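Local coordinates for protein histone-lysine N-methyltransferase, H3 lysine-9 specific SUVH4 (Arabidopsis thaliana, PDB 4QEO) that transfers methyl groups from S-adenosyl-L-methionine to a lysine of the histone H3 tail and binds methylated DNA, linking DNA methylation to gene silencing, at residues A[388-393]-A[443-448]; A[275-280]-A[383-388]; A[101-106]-A[155-160]; A[190-195]-A[206-211]. One frame throughout, in Å; residues are numbered along the deposited sequence.

Contact 1 (A[388-393]-A[443-448]); sequences VRRTAD and PEFCID
R389 and C446 form an antiparallel hydrogen-bonded pair, R389 N giving a 2.9 Å bond to C446 O and C446 N returning one to R389 O. R389 leaves with CG anti to its carbonyl carbon and stays extended to NE. R389 CB lies 4.3 Å from C446 SG. CG and CD pass alongside D448 CB. R389 NE donates a hydrogen bond of 2.9 Å to D448 OD2, part of a salt bridge, near the guanidinium plane and on the anti lone pair. At the tip, R389 NH2 is 3.7 Å from D448 OD2, and NH1 makes a long, weak ion pair with E280 OE1. D448 OD1 accepts from G450 N, so each carboxylate oxygen has a partner. T391 N bonds almost straight to E444 O, and T391 OG1 gives a short 2.6 Å bond to P443 O. The side chains of R390 and F445 diverge, though R390 CG reaches F445 CE1 at 3.9 Å. These are inner strands of a four-stranded mixed sheet in the SET domain, edged by a pre-SET strand.

Contact 2 (A[275-280]-A[383-388]); sequences KSLIIE and EYIGVV
The two segments run parallel, with I278 paired to V387 and I279 to V388, and three backbone bonds join them. I278 N gives to G386 O, V388 N gives a 2.7 Å bond to I278 O nearly along the C=O axis, and E280 N gives to V388 O. L277 CD2 lies 3.8 Å from I385 CD1 and 4.1 Å from V388 CG2, while L277 CD1 lies 3.6 Å from E383 OE2. I385 CG2, anti to its backbone N, packs 3.5 Å from S276 C. An alanine in place of L277 would probably loosen this edge, because both methyls that touch I385, V388 and E383 would be gone. E280 bends at chi2 (-51°), and its OE2 comes 3.4 Å from V387 CG1, while OE1 has R389 as a weak, long ion-pair partner. The carboxylate of E383 has its salt bridge with R483, through OE1. Strand 278-279, from the pre-SET region, lies at one edge of a mixed sheet. Strand 387-390 separates it from 445-448, and 403-405 lies beyond.

Contact 3 (A[101-106]-A[155-160]); sequences NYKLPL and LKHCCE
This contact belongs to the SRA domain, where the loop leading into strand 106-112 packs on helix 151-161. H157 carries it. Its CG is anti to the carbonyl carbon (chi1 -71°), which sends the imidazole from the helix into the loop. At one edge of the ring, H157 ND1 gives a hydrogen bond of 2.8 Å to P105 O. The acceptor lies only 6° out of the ring plane, and the donor lies in the carbonyl plane. K103 comes over one face. K103 CG sits 3.6 Å from the H157 ring centroid, a CH-pi contact displaced toward the rim on the CE1 and NE2 side. K103 CG is anti to its backbone N, and the chain then bends at chi2 (113°) and chi4. K103 NZ thus reaches a water at 2.9 Å, which accepts from it. The same water lies 2.8 Å from H157 NE2, in the ring plane. P105 follows a cis peptide bond, and P105 CD is 3.8 Å from H157 ND1. L106 crosses H157 at about a right angle, and L106 CD2 lies 3.7 Å from H157 CB. L106 CD2 is also 4.2 Å from C158 SG. The bond to P105 O fixes a proton on ND1 and, with the water at NE2, sets the ring rotation. The K103 ammonium would probably disfavour a positive charge on the imidazole and the E160 carboxylate favour one.

Contact 4 (A[190-195]-A[206-211]); sequences VEKFWA and KYRLKR
The tight side of this antiparallel strand pair is the face bearing V190, F193, Y207 and L209. V190 CG2 meets L209 CD2 at 3.8 Å, and V190 CG1 lies at the edge of the Y207 ring. F193 CB sits 3.4 Å from Y207 CD2. The F193 and Y207 rings are tilted by only 17°, but their centroids are 5.8 Å apart and offset, with little stacking. Helix 151-161 covers this face. A classic beta bulge at E191 and K192 faces R208, whose O accepts E191 N at 2.6 Å and K192 N at 3.3 Å.

The looser face is charged and more exposed. W194 CG sits flanked by its backbone N and C (chi1 65°), which lays the indole over K206. K206 CB lies 3.9 Å from the W194 six-membered ring centroid, a CH-pi contact. W194 CH2 lies over the R208 guanidinium face, with the planes 84° apart. W194 NE1 hydrogen-bonds to Q196 OE1, and R208 NH1 to T127 OG1. A serine at W194 would probably leave K206 and R208 less covered and lose the bond to Q196. K192 NZ is 4.1 Å from R208 NH2. These like charges probably repel, and E191, salt-bridged to K189, is likely to offset only part of the positive charge.

The contacts form two pairs on opposite sides of the chain's centre. Contacts 1 and 2 share V388 and strand 387-390, their centres 11 Å apart, and build one sheet. D448 N probably bonds to V387 O. This pair lies near the cofactor site: the side chain of Y384 is about 6 Å from the bound S-adenosyl-L-homocysteine and that of D448 about 11 Å. Y384 also packs on the bound peptide. Contacts 3 and 4 lie in the SRA domain, centres 13 Å apart. Helix 151-161 joins them, with K156 CG against F193 CZ. Their nearest atoms are about 5 and 8 Å from the DNA. Centres of contacts 1 and 3 are about 65 Å apart.

Contact 1 (A[388-393]-A[443-448])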
loop_
_atom_site.group_PDB
_atom_site.type_symbol
_atom_site.label_atom_id
_atom_site.label_comp_id
_atom_site.label_asym_id
_atom_site.label_seq_id
_atom_site.Cartn_x
_atom_site.Cartn_y
_atom_site.Cartn_z
ATOM N N VAL A 388 -5.923 27.249 11.037
ATOM C CA VAL A 388 -4.520 27.497 11.360
ATOM C C VAL A 388 -4.399 28.537 12.471
ATOM O O VAL A 388 -4.772 29.696 12.285
ATOM C CB VAL A 388 -3.731 27.994 10.149
ATOM C CG1 VAL A 388 -2.288 28.257 10.546
ATOM C CG2 VAL A 388 -3.801 26.978 9.013
ATOM N N ARG A 389 -3.883 28.111 13.620
ATOM C CA ARG A 389 -3.739 28.975 14.787
ATOM C C ARG A 389 -2.277 29.047 15.218
ATOM O O ARG A 389 -1.456 28.194 14.855
ATOM C CB ARG A 389 -4.582 28.459 15.964
ATOM C CG ARG A 389 -6.043 28.147 15.641
ATOM C CD ARG A 389 -6.888 27.997 16.914
ATOM N NE ARG A 389 -8.280 27.656 16.618
ATOM C CZ ARG A 389 -9.247 28.545 16.393
ATOM N NH1 ARG A 389 -8.987 29.844 16.435
ATOM N NH2 ARG A 389 -10.481 28.134 16.128
ATOM N N ARG A 390 -1.953 30.080 15.985
ATOM C CA ARG A 390 -0.669 30.141 16.669
ATOM C C ARG A 390 -0.703 29.126 17.802
ATOM O O ARG A 390 -1.705 29.012 18.510
ATOM C CB ARG A 390 -0.422 31.544 17.220
ATOM C CG ARG A 390 0.780 32.255 16.626
ATOM C CD ARG A 390 0.583 33.766 16.674
ATOM N NE ARG A 390 -0.266 34.178 17.790
ATOM C CZ ARG A 390 0.186 34.704 18.924
ATOM N NH1 ARG A 390 1.488 34.893 19.099
ATOM N NH2 ARG A 390 -0.665 35.049 19.882
ATOM N N THR A 391 0.383 28.377 17.958
ATOM C CA THR A 391 0.461 27.351 18.992
ATOM C C THR A 391 0.303 27.930 20.396
ATOM O O THR A 391 -0.347 27.323 21.244
ATOM C CB THR A 391 1.775 26.557 18.906
ATOM O OG1 THR A 391 2.874 27.468 18.769
ATOM C CG2 THR A 391 1.740 25.616 17.708
ATOM N N ALA A 392 0.879 29.107 20.623
ATOM C CA ALA A 392 0.793 29.777 21.916
ATOM C C ALA A 392 -0.656 30.036 22.324
ATOM O O ALA A 392 -1.003 29.934 23.502
ATOM C CB ALA A 392 1.573 31.078 21.884
ATOM N N ASP A 393 -1.495 30.359 21.342
ATOM C CA ASP A 393 -2.905 30.665 21.587
ATOM C C ASP A 393 -3.760 29.447 21.953
ATOM O O ASP A 393 -4.947 29.586 22.250
ATOM C CB ASP A 393 -3.517 31.365 20.371
ATOM C CG ASP A 393 -2.759 32.614 19.977
ATOM O OD1 ASP A 393 -2.801 32.985 18.785
ATOM O OD2 ASP A 393 -2.120 33.225 20.859
ATOM N N PRO A 443 7.392 24.810 17.692
ATOM C CA PRO A 443 6.606 25.046 16.473
ATOM C C PRO A 443 5.667 26.227 16.663
ATOM O O PRO A 443 4.870 26.223 17.599
ATOM C CB PRO A 443 5.801 23.748 16.310
ATOM C CG PRO A 443 6.529 22.727 17.139
ATOM C CD PRO A 443 7.128 23.486 18.280
ATOM N N GLU A 444 5.760 27.224 15.793
ATOM C CA GLU A 444 4.974 28.438 15.960
ATOM C C GLU A 444 3.505 28.229 15.632
ATOM O O GLU A 444 2.629 28.865 16.225
ATOM C CB GLU A 444 5.536 29.577 15.106
ATOM C CG GLU A 444 5.867 30.831 15.909
ATOM C CD GLU A 444 6.036 32.064 15.043
ATOM O OE1 GLU A 444 7.027 32.136 14.285
ATOM O OE2 GLU A 444 5.175 32.967 15.121
ATOM N N PHE A 445 3.236 27.334 14.689
ATOM C CA PHE A 445 1.897 27.236 14.133
ATOM C C PHE A 445 1.336 25.818 14.123
ATOM O O PHE A 445 2.076 24.826 14.091
ATOM C CB PHE A 445 1.876 27.828 12.726
ATOM C CG PHE A 445 2.400 29.244 12.642
ATOM C CD1 PHE A 445 1.657 30.311 13.132
ATOM C CD2 PHE A 445 3.622 29.507 12.039
ATOM C CE1 PHE A 445 2.132 31.615 13.038
ATOM C CE2 PHE A 445 4.102 30.802 11.939
ATOM C CZ PHE A 445 3.355 31.862 12.440
ATOM N N CYS A 446 0.010 25.733 14.152
ATOM C CA CYS A 446 -0.661 24.442 14.148
ATOM C C CYS A 446 -1.987 24.526 13.412
ATOM O O CYS A 446 -2.498 25.614 13.152
ATOM C CB CYS A 446 -0.908 23.967 15.578
ATOM S SG CYS A 446 -1.962 25.080 16.559
ATOM N N ILE A 447 -2.532 23.359 13.094
ATOM C CA ILE A 447 -3.816 23.221 12.439
ATOM C C ILE A 447 -4.790 22.633 13.443
ATOM O O ILE A 447 -4.638 21.490 13.861
ATOM C CB ILE A 447 -3.720 22.258 11.233
ATOM C CG1 ILE A 447 -2.618 22.711 10.268
ATOM C CG2 ILE A 447 -5.062 22.157 10.519
ATOM C CD1 ILE A 447 -2.333 21.706 9.148
ATOM N N ASP A 448 -5.782 23.425 13.834
ATOM C CA ASP A 448 -6.785 23.010 14.808
ATOM C C ASP A 448 -8.057 22.543 14.110
ATOM O O ASP A 448 -8.861 23.357 13.641
ATOM C CB ASP A 448 -7.084 24.166 15.772
ATOM C CG ASP A 448 -8.300 23.915 16.655
ATOM O OD1 ASP A 448 -8.694 22.743 16.866
ATOM O OD2 ASP A 448 -8.854 24.916 17.154
#

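Contact 2 (A[275-280]-A[383-388])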
loop_
_atom_site.group_PDB
_atom_site.type_symbol
_atom_site.label_atom_id
_atom_site.label_comp_id
_atom_site.label_asym_id
_atom_site.label_seq_id
_atom_site.Cartn_x
_atom_site.Cartn_y
_atom_site.Cartn_z
ATOM N N LYS A 275 -13.240 22.398 3.204
ATOM C CA LYS A 275 -12.247 21.849 2.283
ATOM C C LYS A 275 -11.008 22.727 2.230
ATOM O O LYS A 275 -9.999 22.354 1.646
ATOM C CB LYS A 275 -12.824 21.685 0.869
ATOM C CG LYS A 275 -13.444 20.306 0.595
ATOM C CD LYS A 275 -13.666 20.052 -0.901
ATOM C CE LYS A 275 -12.467 19.362 -1.546
ATOM N NZ LYS A 275 -12.715 19.018 -2.984
ATOM N N SER A 276 -11.092 23.907 2.827
ATOM C CA SER A 276 -9.999 24.860 2.749
ATOM C C SER A 276 -9.596 25.318 4.142
ATOM O O SER A 276 -10.444 25.484 5.018
ATOM C CB SER A 276 -10.412 26.086 1.923
ATOM O OG SER A 276 -10.500 25.780 0.540
ATOM N N LEU A 277 -8.298 25.544 4.328
ATOM C CA LEU A 277 -7.775 26.120 5.557
ATOM C C LEU A 277 -8.454 27.442 5.902
ATOM O O LEU A 277 -8.772 28.242 5.017
ATOM C CB LEU A 277 -6.274 26.367 5.415
ATOM C CG LEU A 277 -5.389 25.138 5.223
ATOM C CD1 LEU A 277 -3.972 25.586 4.916
ATOM C CD2 LEU A 277 -5.420 24.266 6.473
ATOM N N ILE A 278 -8.685 27.662 7.193
ATOM C CA ILE A 278 -9.095 28.971 7.687
ATOM C C ILE A 278 -7.920 29.536 8.478
ATOM O O ILE A 278 -7.344 28.849 9.311
ATOM C CB ILE A 278 -10.322 28.882 8.606
ATOM C CG1 ILE A 278 -11.539 28.370 7.832
ATOM C CG2 ILE A 278 -10.607 30.242 9.236
ATOM C CD1 ILE A 278 -12.740 28.095 8.723
ATOM N N ILE A 279 -7.542 30.776 8.210
ATOM C CA ILE A 279 -6.387 31.333 8.901
ATOM C C ILE A 279 -6.802 32.370 9.944
ATOM O O ILE A 279 -7.467 33.346 9.617
ATOM C CB ILE A 279 -5.380 31.914 7.896
ATOM C CG1 ILE A 279 -4.862 30.784 6.996
ATOM C CG2 ILE A 279 -4.243 32.605 8.620
ATOM C CD1 ILE A 279 -3.761 31.197 6.070
ATOM N N GLU A 280 -6.420 32.140 11.201
ATOM C CA GLU A 280 -6.785 33.055 12.282
ATOM C C GLU A 280 -6.155 34.431 12.108
ATOM O O GLU A 280 -5.100 34.550 11.488
ATOM C CB GLU A 280 -6.408 32.466 13.655
ATOM C CG GLU A 280 -7.435 31.502 14.198
ATOM C CD GLU A 280 -8.845 32.077 14.195
ATOM O OE1 GLU A 280 -9.117 32.989 15.006
ATOM O OE2 GLU A 280 -9.680 31.620 13.382
ATOM N N GLU A 383 -5.047 16.513 2.550
ATOM C CA GLU A 383 -4.373 17.518 3.340
ATOM C C GLU A 383 -5.034 17.511 4.708
ATOM O O GLU A 383 -6.234 17.281 4.825
ATOM C CB GLU A 383 -4.517 18.912 2.697
ATOM C CG GLU A 383 -3.691 19.986 3.405
ATOM C CD GLU A 383 -3.695 21.343 2.695
ATOM O OE1 GLU A 383 -3.860 21.387 1.461
ATOM O OE2 GLU A 383 -3.534 22.372 3.388
ATOM N N TYR A 384 -4.260 17.751 5.751
ATOM C CA TYR A 384 -4.866 17.993 7.049
ATOM C C TYR A 384 -5.408 19.430 7.073
ATOM O O TYR A 384 -4.642 20.385 7.174
ATOM C CB TYR A 384 -3.848 17.767 8.163
ATOM C CG TYR A 384 -4.470 17.590 9.529
ATOM C CD1 TYR A 384 -4.765 18.690 10.322
ATOM C CD2 TYR A 384 -4.764 16.327 10.025
ATOM C CE1 TYR A 384 -5.336 18.545 11.571
ATOM C CE2 TYR A 384 -5.338 16.170 11.279
ATOM C CZ TYR A 384 -5.618 17.289 12.048
ATOM O OH TYR A 384 -6.184 17.159 13.297
ATOM N N ILE A 385 -6.730 19.562 6.958
ATOM C CA ILE A 385 -7.410 20.862 6.950
ATOM C C ILE A 385 -8.097 21.181 8.289
ATOM O O ILE A 385 -8.710 20.313 8.916
ATOM C CB ILE A 385 -8.458 20.920 5.809
ATOM C CG1 ILE A 385 -7.789 20.692 4.445
ATOM C CG2 ILE A 385 -9.218 22.253 5.815
ATOM C CD1 ILE A 385 -6.849 21.802 4.021
ATOM N N GLY A 386 -7.989 22.434 8.716
ATOM C CA GLY A 386 -8.600 22.911 9.947
ATOM C C GLY A 386 -8.368 24.411 10.044
ATOM O O GLY A 386 -8.103 25.059 9.024
ATOM N N VAL A 387 -8.456 24.967 11.253
ATOM C CA VAL A 387 -8.157 26.381 11.464
ATOM C C VAL A 387 -6.700 26.558 11.864
ATOM O O VAL A 387 -6.287 26.078 12.913
ATOM C CB VAL A 387 -9.025 27.001 12.578
ATOM C CG1 VAL A 387 -8.666 28.482 12.768
ATOM C CG2 VAL A 387 -10.490 26.859 12.252
ATOM N N VAL A 388 -5.923 27.249 11.037
ATOM C CA VAL A 388 -4.520 27.497 11.360
ATOM C C VAL A 388 -4.399 28.537 12.471
ATOM O O VAL A 388 -4.772 29.696 12.285
ATOM C CB VAL A 388 -3.731 27.994 10.149
ATOM C CG1 VAL A 388 -2.288 28.257 10.546
ATOM C CG2 VAL A 388 -3.801 26.978 9.013
#

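Contact 3 (A[101-106]-A[155-160])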
loop_
_atom_site.group_PDB
_atom_site.type_symbol
_atom_site.label_atom_id
_atom_site.label_comp_id
_atom_site.label_asym_id
_atom_site.label_seq_id
_atom_site.Cartn_x
_atom_site.Cartn_y
_atom_site.Cartn_z
ATOM N N ASN A 101 18.185 -35.072 2.468
ATOM C CA ASN A 101 17.255 -36.145 2.770
ATOM C C ASN A 101 16.069 -36.128 1.809
ATOM O O ASN A 101 15.298 -37.077 1.727
ATOM C CB ASN A 101 16.836 -36.134 4.251
ATOM C CG ASN A 101 16.654 -34.730 4.814
ATOM O OD1 ASN A 101 17.183 -33.753 4.285
ATOM N ND2 ASN A 101 15.909 -34.631 5.913
ATOM N N TYR A 102 15.955 -35.045 1.056
ATOM C CA TYR A 102 14.963 -34.953 -0.006
ATOM C C TYR A 102 15.581 -35.172 -1.402
ATOM O O TYR A 102 16.784 -34.996 -1.600
ATOM C CB TYR A 102 14.284 -33.584 0.055
ATOM C CG TYR A 102 13.635 -33.267 1.398
ATOM C CD1 TYR A 102 12.318 -33.623 1.661
ATOM C CD2 TYR A 102 14.337 -32.600 2.389
ATOM C CE1 TYR A 102 11.714 -33.316 2.889
ATOM C CE2 TYR A 102 13.751 -32.298 3.611
ATOM C CZ TYR A 102 12.442 -32.657 3.857
ATOM O OH TYR A 102 11.868 -32.347 5.076
ATOM N N LYS A 103 14.751 -35.562 -2.366
ATOM C CA LYS A 103 15.172 -35.584 -3.757
ATOM C C LYS A 103 14.817 -34.241 -4.380
ATOM O O LYS A 103 13.680 -33.797 -4.280
ATOM C CB LYS A 103 14.469 -36.716 -4.508
ATOM C CG LYS A 103 14.847 -36.819 -5.978
ATOM C CD LYS A 103 15.618 -38.102 -6.266
ATOM C CE LYS A 103 15.733 -38.382 -7.768
ATOM N NZ LYS A 103 15.163 -39.721 -8.151
ATOM N N LEU A 104 15.791 -33.581 -5.007
ATOM C CA LEU A 104 15.557 -32.306 -5.674
ATOM C C LEU A 104 15.284 -32.566 -7.155
ATOM O O LEU A 104 15.668 -33.605 -7.676
ATOM C CB LEU A 104 16.782 -31.384 -5.522
ATOM C CG LEU A 104 16.914 -30.557 -4.241
ATOM C CD1 LEU A 104 15.908 -29.411 -4.231
ATOM C CD2 LEU A 104 16.741 -31.422 -2.993
ATOM N N PRO A 105 14.628 -31.629 -7.854
ATOM C CA PRO A 105 14.109 -30.318 -7.439
ATOM C C PRO A 105 12.865 -30.440 -6.578
ATOM O O PRO A 105 12.191 -31.478 -6.617
ATOM C CB PRO A 105 13.741 -29.655 -8.769
ATOM C CG PRO A 105 13.419 -30.827 -9.676
ATOM C CD PRO A 105 14.399 -31.886 -9.287
ATOM N N LEU A 106 12.573 -29.394 -5.808
ATOM C CA LEU A 106 11.366 -29.391 -4.975
ATOM C C LEU A 106 10.628 -28.093 -5.169
ATOM O O LEU A 106 11.224 -27.038 -5.048
ATOM C CB LEU A 106 11.721 -29.460 -3.490
ATOM C CG LEU A 106 11.921 -30.773 -2.765
ATOM C CD1 LEU A 106 12.319 -30.447 -1.337
ATOM C CD2 LEU A 106 10.648 -31.637 -2.828
ATOM N N LEU A 155 7.119 -30.539 -8.356
ATOM C CA LEU A 155 5.821 -30.837 -7.716
ATOM C C LEU A 155 5.672 -32.329 -7.445
ATOM O O LEU A 155 5.109 -32.741 -6.417
ATOM C CB LEU A 155 4.665 -30.346 -8.589
ATOM C CG LEU A 155 4.486 -28.810 -8.615
ATOM C CD1 LEU A 155 3.484 -28.416 -9.698
ATOM C CD2 LEU A 155 4.014 -28.340 -7.246
ATOM N N LYS A 156 6.169 -33.154 -8.366
ATOM C CA LYS A 156 6.148 -34.607 -8.116
ATOM C C LYS A 156 6.926 -34.961 -6.847
ATOM O O LYS A 156 6.481 -35.773 -6.024
ATOM C CB LYS A 156 6.696 -35.368 -9.341
ATOM C CG LYS A 156 7.369 -36.726 -9.049
ATOM C CD LYS A 156 7.903 -37.339 -10.386
ATOM C CE LYS A 156 8.895 -38.506 -10.182
ATOM N NZ LYS A 156 8.224 -39.715 -9.644
ATOM N N HIS A 157 8.088 -34.339 -6.671
ATOM C CA HIS A 157 8.884 -34.634 -5.481
ATOM C C HIS A 157 8.179 -34.121 -4.217
ATOM O O HIS A 157 8.268 -34.745 -3.155
ATOM C CB HIS A 157 10.307 -34.059 -5.602
ATOM C CG HIS A 157 11.163 -34.789 -6.605
ATOM N ND1 HIS A 157 12.204 -34.187 -7.278
ATOM C CD2 HIS A 157 11.108 -36.065 -7.062
ATOM C CE1 HIS A 157 12.776 -35.070 -8.084
ATOM N NE2 HIS A 157 12.119 -36.214 -7.981
ATOM N N CYS A 158 7.490 -32.990 -4.333
ATOM C CA CYS A 158 6.701 -32.498 -3.205
ATOM C C CYS A 158 5.679 -33.530 -2.749
ATOM O O CYS A 158 5.542 -33.799 -1.537
ATOM C CB CYS A 158 5.979 -31.195 -3.564
ATOM S SG CYS A 158 7.044 -29.755 -3.674
ATOM N N CYS A 159 4.939 -34.069 -3.717
ATOM C CA CYS A 159 3.970 -35.140 -3.455
ATOM C C CYS A 159 4.634 -36.316 -2.760
ATOM O O CYS A 159 4.130 -36.827 -1.760
ATOM C CB CYS A 159 3.366 -35.644 -4.783
ATOM S SG CYS A 159 2.127 -36.952 -4.572
ATOM N N GLU A 160 5.769 -36.742 -3.300
ATOM C CA GLU A 160 6.464 -37.923 -2.783
ATOM C C GLU A 160 7.081 -37.734 -1.382
ATOM O O GLU A 160 7.269 -38.707 -0.653
ATOM C CB GLU A 160 7.515 -38.382 -3.792
ATOM C CG GLU A 160 6.832 -39.089 -4.983
ATOM C CD GLU A 160 7.718 -39.255 -6.199
ATOM O OE1 GLU A 160 8.859 -38.749 -6.180
ATOM O OE2 GLU A 160 7.249 -39.891 -7.176
HETATM O O HOH W 1 12.445 -38.833 -8.800
#

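Contact 4 (A[190-195]-A[206-211])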
loop_
_atom_site.group_PDB
_atom_site.type_symbol
_atom_site.label_atom_id
_atom_site.label_comp_id
_atom_site.label_asym_id
_atom_site.label_seq_id
_atom_site.Cartn_x
_atom_site.Cartn_y
_atom_site.Cartn_z
ATOM N N VAL A 190 0.630 -31.515 -2.234
ATOM C CA VAL A 190 0.332 -32.205 -3.481
ATOM C C VAL A 190 -0.122 -33.615 -3.109
ATOM O O VAL A 190 0.668 -34.454 -2.675
ATOM C CB VAL A 190 1.555 -32.257 -4.406
ATOM C CG1 VAL A 190 1.164 -32.794 -5.792
ATOM C CG2 VAL A 190 2.151 -30.868 -4.512
ATOM N N GLU A 191 -1.419 -33.849 -3.265
ATOM C CA GLU A 191 -2.043 -35.102 -2.867
ATOM C C GLU A 191 -1.696 -36.159 -3.875
ATOM O O GLU A 191 -1.328 -37.284 -3.529
ATOM C CB GLU A 191 -3.558 -34.928 -2.833
ATOM C CG GLU A 191 -4.317 -36.242 -2.811
ATOM C CD GLU A 191 -5.133 -36.385 -1.562
ATOM O OE1 GLU A 191 -4.535 -36.580 -0.481
ATOM O OE2 GLU A 191 -6.371 -36.258 -1.657
ATOM N N LYS A 192 -1.814 -35.803 -5.141
ATOM C CA LYS A 192 -1.369 -36.775 -6.140
ATOM C C LYS A 192 -1.195 -36.110 -7.467
ATOM O O LYS A 192 -1.529 -34.950 -7.602
ATOM C CB LYS A 192 -2.358 -37.936 -6.282
ATOM C CG LYS A 192 -3.718 -37.520 -6.719
ATOM C CD LYS A 192 -4.563 -38.728 -7.012
ATOM C CE LYS A 192 -6.006 -38.314 -7.105
ATOM N NZ LYS A 192 -6.444 -37.591 -5.886
ATOM N N PHE A 193 -0.662 -36.832 -8.443
ATOM C CA PHE A 193 -0.453 -36.228 -9.750
ATOM C C PHE A 193 -0.488 -37.289 -10.812
ATOM O O PHE A 193 -0.250 -38.476 -10.536
ATOM C CB PHE A 193 0.899 -35.492 -9.805
ATOM C CG PHE A 193 2.078 -36.422 -9.731
ATOM C CD1 PHE A 193 2.539 -36.873 -8.497
ATOM C CD2 PHE A 193 2.705 -36.870 -10.889
ATOM C CE1 PHE A 193 3.604 -37.751 -8.417
ATOM C CE2 PHE A 193 3.775 -37.770 -10.816
ATOM C CZ PHE A 193 4.213 -38.215 -9.588
ATOM N N TRP A 194 -0.788 -36.888 -12.037
ATOM C CA TRP A 194 -0.859 -37.907 -13.089
ATOM C C TRP A 194 -0.750 -37.239 -14.439
ATOM O O TRP A 194 -0.794 -36.031 -14.512
ATOM C CB TRP A 194 -2.173 -38.705 -12.978
ATOM C CG TRP A 194 -3.377 -37.870 -13.221
ATOM C CD1 TRP A 194 -4.039 -37.695 -14.413
ATOM C CD2 TRP A 194 -4.059 -37.051 -12.256
ATOM N NE1 TRP A 194 -5.095 -36.828 -14.236
ATOM C CE2 TRP A 194 -5.132 -36.426 -12.922
ATOM C CE3 TRP A 194 -3.876 -36.802 -10.886
ATOM C CZ2 TRP A 194 -6.009 -35.554 -12.270
ATOM C CZ3 TRP A 194 -4.757 -35.935 -10.239
ATOM C CH2 TRP A 194 -5.801 -35.321 -10.934
ATOM N N ALA A 195 -0.595 -38.021 -15.509
ATOM C CA ALA A 195 -0.565 -37.465 -16.853
ATOM C C ALA A 195 -1.849 -37.865 -17.539
ATOM O O ALA A 195 -2.322 -38.967 -17.336
ATOM C CB ALA A 195 0.616 -38.038 -17.627
ATOM N N LYS A 206 -1.127 -33.179 -14.197
ATOM C CA LYS A 206 -2.121 -32.553 -13.342
ATOM C C LYS A 206 -1.741 -32.863 -11.914
ATOM O O LYS A 206 -1.365 -33.997 -11.621
ATOM C CB LYS A 206 -3.534 -33.123 -13.626
ATOM C CG LYS A 206 -4.102 -32.703 -14.986
ATOM C CD LYS A 206 -5.593 -33.018 -15.055
ATOM C CE LYS A 206 -6.295 -32.018 -15.940
ATOM N NZ LYS A 206 -7.710 -32.387 -16.216
ATOM N N TYR A 207 -1.854 -31.852 -11.053
ATOM C CA TYR A 207 -1.418 -31.911 -9.671
ATOM C C TYR A 207 -2.621 -31.607 -8.806
ATOM O O TYR A 207 -3.175 -30.530 -8.860
ATOM C CB TYR A 207 -0.240 -30.934 -9.408
ATOM C CG TYR A 207 0.965 -31.377 -10.213
ATOM C CD1 TYR A 207 1.127 -30.966 -11.523
ATOM C CD2 TYR A 207 1.887 -32.269 -9.681
ATOM C CE1 TYR A 207 2.198 -31.405 -12.298
ATOM C CE2 TYR A 207 2.969 -32.724 -10.455
ATOM C CZ TYR A 207 3.100 -32.281 -11.762
ATOM O OH TYR A 207 4.155 -32.725 -12.529
ATOM N N ARG A 208 -3.054 -32.594 -8.037
ATOM C CA ARG A 208 -4.155 -32.375 -7.121
ATOM C C ARG A 208 -3.587 -31.944 -5.772
ATOM O O ARG A 208 -2.816 -32.704 -5.113
ATOM C CB ARG A 208 -4.987 -33.647 -6.992
ATOM C CG ARG A 208 -6.002 -33.642 -5.857
ATOM C CD ARG A 208 -7.183 -32.719 -6.147
ATOM N NE ARG A 208 -7.638 -32.744 -7.543
ATOM C CZ ARG A 208 -8.450 -33.673 -8.049
ATOM N NH1 ARG A 208 -8.827 -33.633 -9.322
ATOM N NH2 ARG A 208 -8.874 -34.659 -7.284
ATOM N N LEU A 209 -4.000 -30.726 -5.398
ATOM C CA LEU A 209 -3.552 -30.024 -4.200
ATOM C C LEU A 209 -4.700 -29.897 -3.216
ATOM O O LEU A 209 -5.849 -29.656 -3.618
ATOM C CB LEU A 209 -3.079 -28.616 -4.560
ATOM C CG LEU A 209 -2.284 -28.473 -5.870
ATOM C CD1 LEU A 209 -1.960 -27.014 -6.109
ATOM C CD2 LEU A 209 -1.033 -29.269 -5.770
ATOM N N LYS A 210 -4.371 -30.042 -1.930
ATOM C CA LYS A 210 -5.343 -29.933 -0.839
ATOM C C LYS A 210 -4.765 -28.985 0.179
ATOM O O LYS A 210 -3.625 -29.173 0.607
ATOM C CB LYS A 210 -5.520 -31.305 -0.153
ATOM C CG LYS A 210 -5.853 -32.461 -1.078
ATOM C CD LYS A 210 -7.185 -32.247 -1.785
ATOM C CE LYS A 210 -8.072 -33.490 -1.706
ATOM N NZ LYS A 210 -9.360 -33.311 -2.440
ATOM N N ARG A 211 -5.542 -27.985 0.574
ATOM C CA ARG A 211 -5.076 -26.968 1.508
ATOM C C ARG A 211 -4.823 -27.611 2.870
ATOM O O ARG A 211 -5.604 -28.434 3.327
ATOM C CB ARG A 211 -6.117 -25.851 1.635
ATOM C CG ARG A 211 -5.604 -24.591 2.320
ATOM C CD ARG A 211 -6.571 -23.458 2.101
ATOM N NE ARG A 211 -6.061 -22.160 2.536
ATOM C CZ ARG A 211 -6.308 -21.629 3.730
ATOM N NH1 ARG A 211 -7.017 -22.311 4.631
ATOM N NH2 ARG A 211 -5.829 -20.430 4.036
#